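Local coordinates for protein phospholethanolamine N-methyltransferase 2 (Haemonchus contortus, PDB 4KRI) that probably methylates phosphomonomethylethanolamine with S-adenosylmethionine as methyl donor, on the nematode route to phosphocholine, at residues L29-D33 with C52-L58; L67-L73 with V99-D105; E194-G198 with E383-I387; L380-R384 with W410-L414. One frame throughout, in Å; residues are numbered along the deposited sequence.

Contact 1. Residues L29-D33 with C52-L58; sequences LCPQD and CKEVDSL
Leu29 turns CG away from its own N (chi1 167°), and this swings CD1 over the backbone of 52-58, while Lys53, with CG opposite its carbonyl carbon and a bend at chi3 (60°), curls its amine toward Asp33. The contact lies where the parallel strands 25-29 and 48-52 end and give way to loops, just beyond the pairing of Leu29 with Cys52; Leu29 also packs on strand 64-70. Between the segments the backbone bond is Cys30 N to Cys52 O at 3.1 Å, and Cys52 also bonds Ile28. The same oxygen takes a CA-H...O contact from Leu29 CA at 3.4 Å. Leu29 CD1 then lies 3.7 Å from Glu54 C and 4.1 Å from Cys52 SG. Its other branch, CD2, reaches the 3-10 segment that begins at Val55, coming within 4.2 Å of both Val55 CB and Leu58 CD1. On the solvent side Lys53 runs past Cys30 O and Pro31, and NZ ends 3.8 Å from Asp33 OD2, a long salt bridge. Asp33, at the start of helix 33-40, has its stronger partner in Arg36. The lysine therefore probably adds only a loose electrostatic tie; the backbone bond and the packing of Leu29 are the closer ones.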
# COMPACT_ATOMS: atom_id res chain seq x y z
N LEU A 29 9.18 12.01 -21.87
CA LEU A 29 8.38 11.51 -22.98
C LEU A 29 6.95 11.94 -22.70
O LEU A 29 6.32 11.45 -21.76
CB LEU A 29 8.48 9.98 -23.06
CG LEU A 29 7.48 9.24 -23.96
CD1 LEU A 29 7.54 9.75 -25.39
CD2 LEU A 29 7.75 7.74 -23.91
N CYS A 30 6.45 12.88 -23.50
CA CYS A 30 5.15 13.48 -23.25
C CYS A 30 4.66 14.08 -24.55
O CYS A 30 5.24 15.05 -25.05
CB CYS A 30 5.29 14.57 -22.18
SG CYS A 30 3.73 15.34 -21.65
N PRO A 31 3.58 13.51 -25.11
CA PRO A 31 3.10 13.97 -26.41
C PRO A 31 2.42 15.34 -26.36
O PRO A 31 2.31 16.00 -27.40
CB PRO A 31 2.10 12.89 -26.82
CG PRO A 31 1.62 12.32 -25.53
CD PRO A 31 2.80 12.37 -24.60
N GLN A 32 1.97 15.77 -25.18
CA GLN A 32 1.31 17.08 -25.06
C GLN A 32 2.29 18.18 -24.67
O GLN A 32 2.84 18.18 -23.56
CB GLN A 32 0.14 17.00 -24.08
CG GLN A 32 -0.51 18.34 -23.75
CD GLN A 32 -1.05 19.09 -24.96
OE1 GLN A 32 -0.69 20.24 -25.21
NE2 GLN A 32 -1.94 18.44 -25.72
N ASP A 33 2.52 19.13 -25.58
CA ASP A 33 3.60 20.10 -25.43
C ASP A 33 3.51 20.99 -24.18
O ASP A 33 4.53 21.29 -23.56
CB ASP A 33 3.72 20.96 -26.69
CG ASP A 33 4.10 20.13 -27.91
OD1 ASP A 33 3.45 20.29 -28.96
OD2 ASP A 33 5.05 19.32 -27.80
N CYS A 52 10.98 13.97 -25.87
CA CYS A 52 10.45 13.39 -27.09
C CYS A 52 8.96 13.14 -26.98
O CYS A 52 8.39 13.17 -25.89
CB CYS A 52 11.20 12.12 -27.46
SG CYS A 52 11.37 10.89 -26.16
N LYS A 53 8.33 12.89 -28.12
CA LYS A 53 6.88 12.81 -28.18
C LYS A 53 6.36 11.44 -28.61
O LYS A 53 5.16 11.20 -28.61
CB LYS A 53 6.36 13.92 -29.10
CG LYS A 53 6.91 15.30 -28.72
CD LYS A 53 6.73 16.33 -29.82
CE LYS A 53 5.26 16.53 -30.17
NZ LYS A 53 5.05 17.62 -31.16
N GLU A 54 7.28 10.55 -28.97
CA GLU A 54 6.93 9.17 -29.30
C GLU A 54 7.97 8.24 -28.70
O GLU A 54 9.12 8.64 -28.51
CB GLU A 54 6.88 8.96 -30.82
CG GLU A 54 5.50 9.10 -31.45
CD GLU A 54 5.51 8.85 -32.96
OE1 GLU A 54 6.16 7.89 -33.41
OE2 GLU A 54 4.86 9.63 -33.69
N VAL A 55 7.58 7.00 -28.41
CA VAL A 55 8.51 6.11 -27.71
C VAL A 55 9.72 5.73 -28.57
O VAL A 55 10.80 5.47 -28.03
CB VAL A 55 7.82 4.88 -27.04
CG1 VAL A 55 6.31 4.98 -27.13
CG2 VAL A 55 8.34 3.56 -27.60
N ASP A 56 9.57 5.73 -29.89
CA ASP A 56 10.71 5.35 -30.73
C ASP A 56 11.87 6.34 -30.61
O ASP A 56 13.02 6.00 -30.88
CB ASP A 56 10.27 5.14 -32.18
CG ASP A 56 9.56 3.82 -32.37
OD1 ASP A 56 10.25 2.82 -32.71
OD2 ASP A 56 8.33 3.76 -32.18
N SER A 57 11.56 7.57 -30.18
CA SER A 57 12.61 8.56 -29.96
C SER A 57 13.41 8.27 -28.69
O SER A 57 14.42 8.92 -28.43
CB SER A 57 12.02 9.97 -29.92
OG SER A 57 11.26 10.25 -31.07
N LEU A 58 13.00 7.29 -27.90
CA LEU A 58 13.77 6.93 -26.70
C LEU A 58 15.14 6.38 -27.07
O LEU A 58 16.04 6.32 -26.22
CB LEU A 58 13.02 5.93 -25.81
CG LEU A 58 11.82 6.44 -25.02
CD1 LEU A 58 11.12 5.26 -24.37
CD2 LEU A 58 12.26 7.42 -23.94

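Contact 2. Residues L67-L73 with V99-D105; sequences LIVNQAL and VLILRQD
Arg103 reaches from strand 98-105 across to Asn70 and Gln71 at the end of strand 64-70. Its CB sits 3.5 Å from Asn70 OD1, and CG stays alongside that oxygen. The chain bends at chi2 (-78°), and CD comes 3.3 Å from Asn70 OD1 and also touches Gln71 CG. NE comes up against the Gln71 amide and makes a salt bridge with Asp156. At the tip, NH1 gives Asn70 OD1 a 2.8 Å hydrogen bond, in the guanidinium plane and on a lone pair of the amide oxygen, while NH2 turns to Ser2. Gln71 NE2 lies over the guanidinium, 3.6 Å above its plane, with the two groups stacked 16° apart; Gln71 OE1 meanwhile accepts Asp105 N from above its carbonyl plane.

Beyond the end of strand 64-70, Leu73 N donates to Gln104 OE1 at 3.1 Å, while Gln104 NE2 bonds Asp74, and a water joins Ala72 N, Arg103 O and Gln104 OE1. On the face opposite Arg103, Leu102 CD1 touches both Val69 CG1, at 3.6 Å, and Leu73 CD1, whereas Leu100 CD1 meets Val69 CG2. Backbone bonds alternate regularly from Leu67 N to Val99 O through to Gln71 N and Arg103 O. With axes 4.8 Å apart and 6° from parallel, and helices 5-18 and 80-93 covering opposite faces, this parallel strand pair is consistent with a three-layer alpha/beta sandwich.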
# COMPACT_ATOMS: atom_id res chain seq x y z
N LEU A 67 13.72 9.49 -16.00
CA LEU A 67 12.90 9.52 -17.18
C LEU A 67 11.47 9.71 -16.71
O LEU A 67 10.95 8.90 -15.93
CB LEU A 67 13.02 8.17 -17.90
CG LEU A 67 12.11 7.99 -19.11
CD1 LEU A 67 12.39 9.04 -20.19
CD2 LEU A 67 12.29 6.59 -19.66
N ILE A 68 10.83 10.78 -17.17
CA ILE A 68 9.45 11.07 -16.80
C ILE A 68 8.58 10.82 -18.01
O ILE A 68 8.79 11.41 -19.06
CB ILE A 68 9.31 12.54 -16.37
CG1 ILE A 68 10.29 12.84 -15.23
CG2 ILE A 68 7.89 12.84 -15.94
CD1 ILE A 68 10.43 14.30 -14.91
N VAL A 69 7.61 9.92 -17.87
CA VAL A 69 6.77 9.54 -18.99
C VAL A 69 5.35 9.91 -18.64
O VAL A 69 4.78 9.38 -17.68
CB VAL A 69 6.86 8.03 -19.28
CG1 VAL A 69 5.98 7.63 -20.47
CG2 VAL A 69 8.30 7.64 -19.57
N ASN A 70 4.77 10.83 -19.40
CA ASN A 70 3.50 11.42 -19.00
C ASN A 70 2.41 11.28 -20.07
O ASN A 70 2.49 11.91 -21.13
CB ASN A 70 3.72 12.91 -18.67
CG ASN A 70 2.49 13.55 -18.06
OD1 ASN A 70 1.71 12.89 -17.37
ND2 ASN A 70 2.31 14.84 -18.31
N GLN A 71 1.43 10.43 -19.80
CA GLN A 71 0.29 10.21 -20.70
C GLN A 71 0.73 9.80 -22.11
O GLN A 71 0.19 10.28 -23.10
CB GLN A 71 -0.60 11.44 -20.77
CG GLN A 71 -1.26 11.79 -19.44
CD GLN A 71 -2.51 10.94 -19.10
OE1 GLN A 71 -2.49 9.69 -19.16
NE2 GLN A 71 -3.59 11.63 -18.73
N ALA A 72 1.69 8.88 -22.18
CA ALA A 72 2.30 8.52 -23.45
C ALA A 72 2.02 7.08 -23.86
O ALA A 72 2.41 6.65 -24.95
CB ALA A 72 3.81 8.76 -23.39
N LEU A 73 1.34 6.33 -22.99
CA LEU A 73 1.24 4.89 -23.18
C LEU A 73 -0.16 4.35 -23.48
O LEU A 73 -0.44 3.20 -23.17
CB LEU A 73 1.79 4.16 -21.94
CG LEU A 73 3.24 4.44 -21.58
CD1 LEU A 73 3.74 3.41 -20.57
CD2 LEU A 73 4.11 4.44 -22.82
N VAL A 99 15.70 6.71 -12.19
CA VAL A 99 14.32 6.61 -11.74
C VAL A 99 13.37 6.81 -12.92
O VAL A 99 13.55 7.72 -13.72
CB VAL A 99 14.02 7.69 -10.68
CG1 VAL A 99 12.56 7.62 -10.25
CG2 VAL A 99 14.95 7.50 -9.48
N LEU A 100 12.36 5.94 -13.02
CA LEU A 100 11.27 6.14 -13.97
C LEU A 100 10.05 6.61 -13.22
O LEU A 100 9.60 5.95 -12.30
CB LEU A 100 10.93 4.84 -14.71
CG LEU A 100 9.64 4.81 -15.54
CD1 LEU A 100 9.67 5.84 -16.68
CD2 LEU A 100 9.41 3.42 -16.10
N ILE A 101 9.52 7.77 -13.61
CA ILE A 101 8.25 8.26 -13.10
C ILE A 101 7.27 8.15 -14.26
O ILE A 101 7.43 8.81 -15.28
CB ILE A 101 8.34 9.73 -12.65
CG1 ILE A 101 9.41 9.90 -11.56
CG2 ILE A 101 6.98 10.23 -12.17
CD1 ILE A 101 9.16 9.05 -10.28
N LEU A 102 6.27 7.29 -14.12
CA LEU A 102 5.36 7.01 -15.22
C LEU A 102 3.95 7.37 -14.80
O LEU A 102 3.41 6.81 -13.85
CB LEU A 102 5.44 5.53 -15.61
CG LEU A 102 4.31 5.03 -16.53
CD1 LEU A 102 4.47 5.58 -17.91
CD2 LEU A 102 4.29 3.51 -16.57
N ARG A 103 3.35 8.32 -15.51
CA ARG A 103 1.98 8.73 -15.23
C ARG A 103 1.09 8.26 -16.36
O ARG A 103 1.31 8.59 -17.53
CB ARG A 103 1.91 10.26 -15.12
CG ARG A 103 0.53 10.85 -14.71
CD ARG A 103 -0.47 10.89 -15.88
NE ARG A 103 -1.66 11.66 -15.55
CZ ARG A 103 -1.80 12.96 -15.79
NH1 ARG A 103 -0.83 13.66 -16.38
NH2 ARG A 103 -2.92 13.57 -15.45
N GLN A 104 0.07 7.49 -16.03
CA GLN A 104 -0.90 7.05 -17.02
C GLN A 104 -2.27 6.98 -16.38
O GLN A 104 -2.44 6.35 -15.33
CB GLN A 104 -0.49 5.68 -17.57
CG GLN A 104 -1.40 5.16 -18.68
CD GLN A 104 -1.31 5.99 -19.94
OE1 GLN A 104 -0.23 6.45 -20.32
NE2 GLN A 104 -2.45 6.19 -20.60
N ASP A 105 -3.25 7.62 -17.02
CA ASP A 105 -4.64 7.58 -16.56
C ASP A 105 -5.28 6.26 -16.97
O ASP A 105 -5.28 5.91 -18.15
CB ASP A 105 -5.40 8.76 -17.16
CG ASP A 105 -6.84 8.83 -16.69
OD1 ASP A 105 -7.19 8.21 -15.66
OD2 ASP A 105 -7.62 9.53 -17.36
O HOH W 1 2.41 7.29 -19.85

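Contact 3. Residues E194-G198 with E383-I387; sequences EWIFG and ERERI
Water 2 is gripped by three groups: it donates to Glu383 OE1 at 2.7 Å and to Phe197 O, and accepts from Arg386 NH2. It bridges a helix-helix contact in which the C-terminal turn of helix 187-197 meets the side of helix 373-389, beside the substrate pocket of the methyltransferase domain. Arg386 NH2 also bonds directly to Ile196 O at 2.9 Å, with the oxygen 20° out of the guanidinium plane, so one arginine nitrogen serves both the water and a carbonyl at the helix end. The chain of Arg386 bends at chi3 (64°) to bring that nitrogen round. Gly198, with positive phi, ends helix 187-197 here. Glu383 OE1 also lies at the edge of the Phe197 ring, 3.2 Å from CD1, with ring and carboxylate planes 71° apart; beyond the water this oxygen accepts Gly205 N, while OE2 is held by Trp410. Phe197 itself touches the bound phosphomonomethylethanolamine. Next to this polar cluster, Ile196 pushes CD1 between Glu383 CB and Ile387, and helix 400-418 covers its flank through Leu406. Packing is tight: Ile387 CG2 stands 3.4 Å from Ile196 CD1 and, at the edge of the indole and near its plane, 3.2 Å from Trp195 CZ3.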
# COMPACT_ATOMS: atom_id res chain seq x y z
N GLU A 194 -13.27 -11.09 3.10
CA GLU A 194 -14.29 -10.05 3.19
C GLU A 194 -15.65 -10.66 3.54
O GLU A 194 -16.45 -10.09 4.30
CB GLU A 194 -14.40 -9.26 1.88
CG GLU A 194 -15.40 -8.14 1.96
CD GLU A 194 -15.67 -7.47 0.63
OE1 GLU A 194 -15.38 -8.06 -0.44
OE2 GLU A 194 -16.21 -6.34 0.65
N TRP A 195 -15.92 -11.84 3.00
CA TRP A 195 -17.20 -12.50 3.25
C TRP A 195 -17.37 -12.80 4.74
O TRP A 195 -18.44 -12.56 5.30
CB TRP A 195 -17.32 -13.79 2.44
CG TRP A 195 -18.72 -14.36 2.38
CD1 TRP A 195 -19.67 -14.10 1.43
CD2 TRP A 195 -19.32 -15.28 3.30
NE1 TRP A 195 -20.82 -14.80 1.71
CE2 TRP A 195 -20.63 -15.53 2.85
CE3 TRP A 195 -18.88 -15.91 4.46
CZ2 TRP A 195 -21.50 -16.39 3.52
CZ3 TRP A 195 -19.74 -16.77 5.12
CH2 TRP A 195 -21.03 -17.00 4.65
N ILE A 196 -16.33 -13.31 5.39
CA ILE A 196 -16.42 -13.62 6.81
C ILE A 196 -16.30 -12.39 7.73
O ILE A 196 -17.01 -12.29 8.73
CB ILE A 196 -15.44 -14.75 7.24
CG1 ILE A 196 -15.60 -15.09 8.72
CG2 ILE A 196 -13.99 -14.35 7.00
CD1 ILE A 196 -17.03 -15.31 9.12
N PHE A 197 -15.42 -11.46 7.39
CA PHE A 197 -15.20 -10.29 8.24
C PHE A 197 -16.32 -9.24 8.12
O PHE A 197 -16.69 -8.60 9.10
CB PHE A 197 -13.84 -9.65 7.96
CG PHE A 197 -12.67 -10.47 8.47
CD1 PHE A 197 -12.56 -10.79 9.81
CD2 PHE A 197 -11.67 -10.89 7.59
CE1 PHE A 197 -11.48 -11.52 10.28
CE2 PHE A 197 -10.59 -11.63 8.06
CZ PHE A 197 -10.50 -11.95 9.40
N GLY A 198 -16.85 -9.08 6.91
CA GLY A 198 -17.87 -8.08 6.66
C GLY A 198 -17.48 -7.19 5.49
O GLY A 198 -16.29 -7.02 5.24
N GLU A 383 -18.22 -14.84 14.21
CA GLU A 383 -17.88 -14.98 12.81
C GLU A 383 -18.11 -16.42 12.34
O GLU A 383 -18.71 -16.64 11.29
CB GLU A 383 -16.44 -14.50 12.56
CG GLU A 383 -16.33 -12.97 12.52
CD GLU A 383 -14.89 -12.46 12.43
OE1 GLU A 383 -14.71 -11.25 12.20
OE2 GLU A 383 -13.95 -13.26 12.61
N ARG A 384 -17.67 -17.39 13.13
CA ARG A 384 -17.80 -18.78 12.71
C ARG A 384 -19.24 -19.28 12.65
O ARG A 384 -19.59 -20.07 11.77
CB ARG A 384 -16.96 -19.73 13.57
CG ARG A 384 -16.85 -21.12 12.95
CD ARG A 384 -16.19 -22.09 13.88
NE ARG A 384 -16.94 -22.21 15.12
CZ ARG A 384 -16.56 -22.95 16.15
NH1 ARG A 384 -15.44 -23.65 16.08
NH2 ARG A 384 -17.30 -23.00 17.25
N GLU A 385 -20.09 -18.83 13.57
CA GLU A 385 -21.49 -19.25 13.50
C GLU A 385 -22.09 -18.69 12.21
O GLU A 385 -22.99 -19.29 11.63
CB GLU A 385 -22.28 -18.80 14.72
CG GLU A 385 -23.58 -19.58 14.93
CD GLU A 385 -23.36 -21.07 15.15
OE1 GLU A 385 -22.27 -21.45 15.65
OE2 GLU A 385 -24.27 -21.87 14.83
N ARG A 386 -21.56 -17.56 11.75
CA ARG A 386 -22.03 -16.93 10.52
C ARG A 386 -21.64 -17.72 9.25
O ARG A 386 -22.51 -17.99 8.42
CB ARG A 386 -21.57 -15.47 10.44
CG ARG A 386 -22.46 -14.58 9.58
CD ARG A 386 -22.35 -13.11 10.00
NE ARG A 386 -21.01 -12.57 9.80
CZ ARG A 386 -20.34 -11.87 10.72
NH1 ARG A 386 -20.90 -11.62 11.90
NH2 ARG A 386 -19.13 -11.41 10.45
N ILE A 387 -20.36 -18.08 9.10
CA ILE A 387 -19.95 -18.92 7.96
C ILE A 387 -20.65 -20.28 7.96
O ILE A 387 -21.05 -20.79 6.92
CB ILE A 387 -18.41 -19.19 7.88
CG1 ILE A 387 -17.81 -19.51 9.25
CG2 ILE A 387 -17.66 -18.05 7.23
CD1 ILE A 387 -16.30 -19.75 9.22
O HOH W 2 -16.96 -9.87 11.60

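Contact 4. Residues L380-R384 with W410-L414; sequences LLEER and WKSKL. With 1SH (2-(methylamino)ethyl dihydrogen phosphate), chain E.
Leu380 sends CD2 over the face of the Trp410 five-membered ring, a CH-pi contact with CD2 3.8 Å from the ring centroid. Its CD1 rests against Lys413 CB at 3.9 Å, while CB faces Leu414 CD2, these two leucines sliding past each other in opposite directions. Leu381 starts out away from the other helix, but its CD2 returns to within 3.8 Å of Leu414 CD1, toward the more open side. Glu383 carries the polar link: Trp410 NE1 donates to OE2 at 2.8 Å, almost straight at 166°. The acceptor lies in the indole plane, whereas the donor approaches the anti side of the carboxylate, 22° out of its plane. This bond helps set the rotation of the indole against Leu380. Arg384 closes the run by laying one face of its guanidinium on Leu414 CD1, with NH1 3.8 Å from that methyl.

Over the same face of the indole as Leu380, toward its rim, Lys413 extends to the substrate, its NZ giving a 2.6 Å hydrogen bond to phosphate oxygen O4 of the bound phosphomonomethylethanolamine. Tyr193, Tyr327, Tyr341, Tyr347 and Arg345 also bond this ligand, and the lysine charge would be expected to suit the phosphate. Helices 373-389 and 400-418 run antiparallel here, the axes of 380-384 and 410-414 lying 10.1 Å apart with a crossing angle of -162°, and helix 187-197 packs against both through Ile196 and Phe197.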
# COMPACT_ATOMS: atom_id res chain seq x y z
N LEU A 380 -14.31 -14.36 16.94
CA LEU A 380 -14.09 -15.60 16.19
C LEU A 380 -15.31 -16.50 16.29
O LEU A 380 -15.72 -17.12 15.29
CB LEU A 380 -12.85 -16.33 16.70
CG LEU A 380 -11.48 -15.70 16.41
CD1 LEU A 380 -10.41 -16.39 17.24
CD2 LEU A 380 -11.14 -15.82 14.94
N LEU A 381 -15.90 -16.57 17.47
CA LEU A 381 -17.09 -17.40 17.69
C LEU A 381 -18.30 -16.92 16.89
O LEU A 381 -19.04 -17.73 16.31
CB LEU A 381 -17.46 -17.46 19.17
CG LEU A 381 -16.48 -18.22 20.06
CD1 LEU A 381 -16.82 -18.06 21.53
CD2 LEU A 381 -16.47 -19.68 19.67
N GLU A 382 -18.52 -15.61 16.89
CA GLU A 382 -19.63 -14.99 16.17
C GLU A 382 -19.43 -15.17 14.67
O GLU A 382 -20.33 -15.59 13.95
CB GLU A 382 -19.71 -13.50 16.51
CG GLU A 382 -20.80 -12.73 15.78
CD GLU A 382 -21.03 -11.35 16.37
OE1 GLU A 382 -20.27 -10.94 17.27
OE2 GLU A 382 -21.99 -10.67 15.93
N GLU A 383 -18.22 -14.84 14.21
CA GLU A 383 -17.88 -14.98 12.81
C GLU A 383 -18.11 -16.42 12.34
O GLU A 383 -18.71 -16.64 11.29
CB GLU A 383 -16.44 -14.50 12.56
CG GLU A 383 -16.33 -12.97 12.52
CD GLU A 383 -14.89 -12.46 12.43
OE1 GLU A 383 -14.71 -11.25 12.20
OE2 GLU A 383 -13.95 -13.26 12.61
N ARG A 384 -17.67 -17.39 13.13
CA ARG A 384 -17.80 -18.78 12.71
C ARG A 384 -19.24 -19.28 12.65
O ARG A 384 -19.59 -20.07 11.77
CB ARG A 384 -16.96 -19.73 13.57
CG ARG A 384 -16.85 -21.12 12.95
CD ARG A 384 -16.19 -22.09 13.88
NE ARG A 384 -16.94 -22.21 15.12
CZ ARG A 384 -16.56 -22.95 16.15
NH1 ARG A 384 -15.44 -23.65 16.08
NH2 ARG A 384 -17.30 -23.00 17.25
N TRP A 410 -10.76 -20.77 11.47
CA TRP A 410 -11.37 -20.15 12.64
C TRP A 410 -11.35 -21.13 13.82
O TRP A 410 -11.05 -20.73 14.95
CB TRP A 410 -12.76 -19.62 12.30
CG TRP A 410 -12.77 -18.15 11.95
CD1 TRP A 410 -13.40 -17.16 12.64
CD2 TRP A 410 -12.08 -17.50 10.86
NE1 TRP A 410 -13.16 -15.94 12.05
CE2 TRP A 410 -12.36 -16.12 10.95
CE3 TRP A 410 -11.27 -17.96 9.81
CZ2 TRP A 410 -11.86 -15.19 10.04
CZ3 TRP A 410 -10.77 -17.02 8.90
CH2 TRP A 410 -11.06 -15.66 9.02
N LYS A 411 -11.62 -22.40 13.54
CA LYS A 411 -11.46 -23.44 14.56
C LYS A 411 -10.05 -23.42 15.15
O LYS A 411 -9.88 -23.41 16.37
CB LYS A 411 -11.76 -24.83 13.97
CG LYS A 411 -11.70 -25.94 15.01
CD LYS A 411 -11.70 -27.33 14.38
CE LYS A 411 -11.52 -28.41 15.46
NZ LYS A 411 -11.42 -29.80 14.91
N SER A 412 -9.05 -23.38 14.28
CA SER A 412 -7.65 -23.35 14.72
C SER A 412 -7.27 -22.14 15.57
O SER A 412 -6.59 -22.29 16.59
CB SER A 412 -6.71 -23.47 13.51
OG SER A 412 -6.79 -24.76 12.95
N LYS A 413 -7.68 -20.95 15.15
CA LYS A 413 -7.39 -19.75 15.92
C LYS A 413 -7.97 -19.82 17.33
O LYS A 413 -7.34 -19.38 18.30
CB LYS A 413 -7.84 -18.49 15.17
CG LYS A 413 -6.87 -18.11 14.05
CD LYS A 413 -7.32 -16.90 13.27
CE LYS A 413 -8.43 -17.26 12.30
NZ LYS A 413 -8.67 -16.10 11.40
N LEU A 414 -9.16 -20.40 17.45
CA LEU A 414 -9.77 -20.59 18.76
C LEU A 414 -8.89 -21.45 19.68
O LEU A 414 -8.69 -21.12 20.85
CB LEU A 414 -11.18 -21.17 18.61
CG LEU A 414 -12.17 -20.11 18.10
CD1 LEU A 414 -13.48 -20.72 17.59
CD2 LEU A 414 -12.44 -19.09 19.20
O4 1SH E . -6.49 -14.83 10.68
P1 1SH E . -5.65 -14.94 9.41
O1 1SH E . -4.27 -15.40 9.69
O3 1SH E . -6.35 -15.92 8.40
O2 1SH E . -5.53 -13.49 8.77
C1 1SH E . -6.65 -12.80 8.55
C2 1SH E . -6.46 -11.34 8.14
N1 1SH E . -5.89 -10.46 9.13
C3 1SH E . -5.65 -9.21 8.49

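The four contacts form two pairs on opposite sides of the chain's centre. Contacts 1 and 2 have centres 10 Å apart and share a sheet: Leu29 N and Leu29 O probably bond to Ile68 O and Asn70 N, both at 2.9 Å, so strand 64-70 lies between the strands at 25-29 and 98-105. Contacts 3 and 4 have centres 9 Å apart and are joined through Glu383 and by Phe197 CZ, 3.6 Å from Trp410 CZ2. This second pair borders the substrate: the Phe197 side chain is about 4 Å from it, nearest atoms, and Lys413 holds its phosphate. Contact 2 is some 41 Å from contact 3, centre to centre, well away from that pocket.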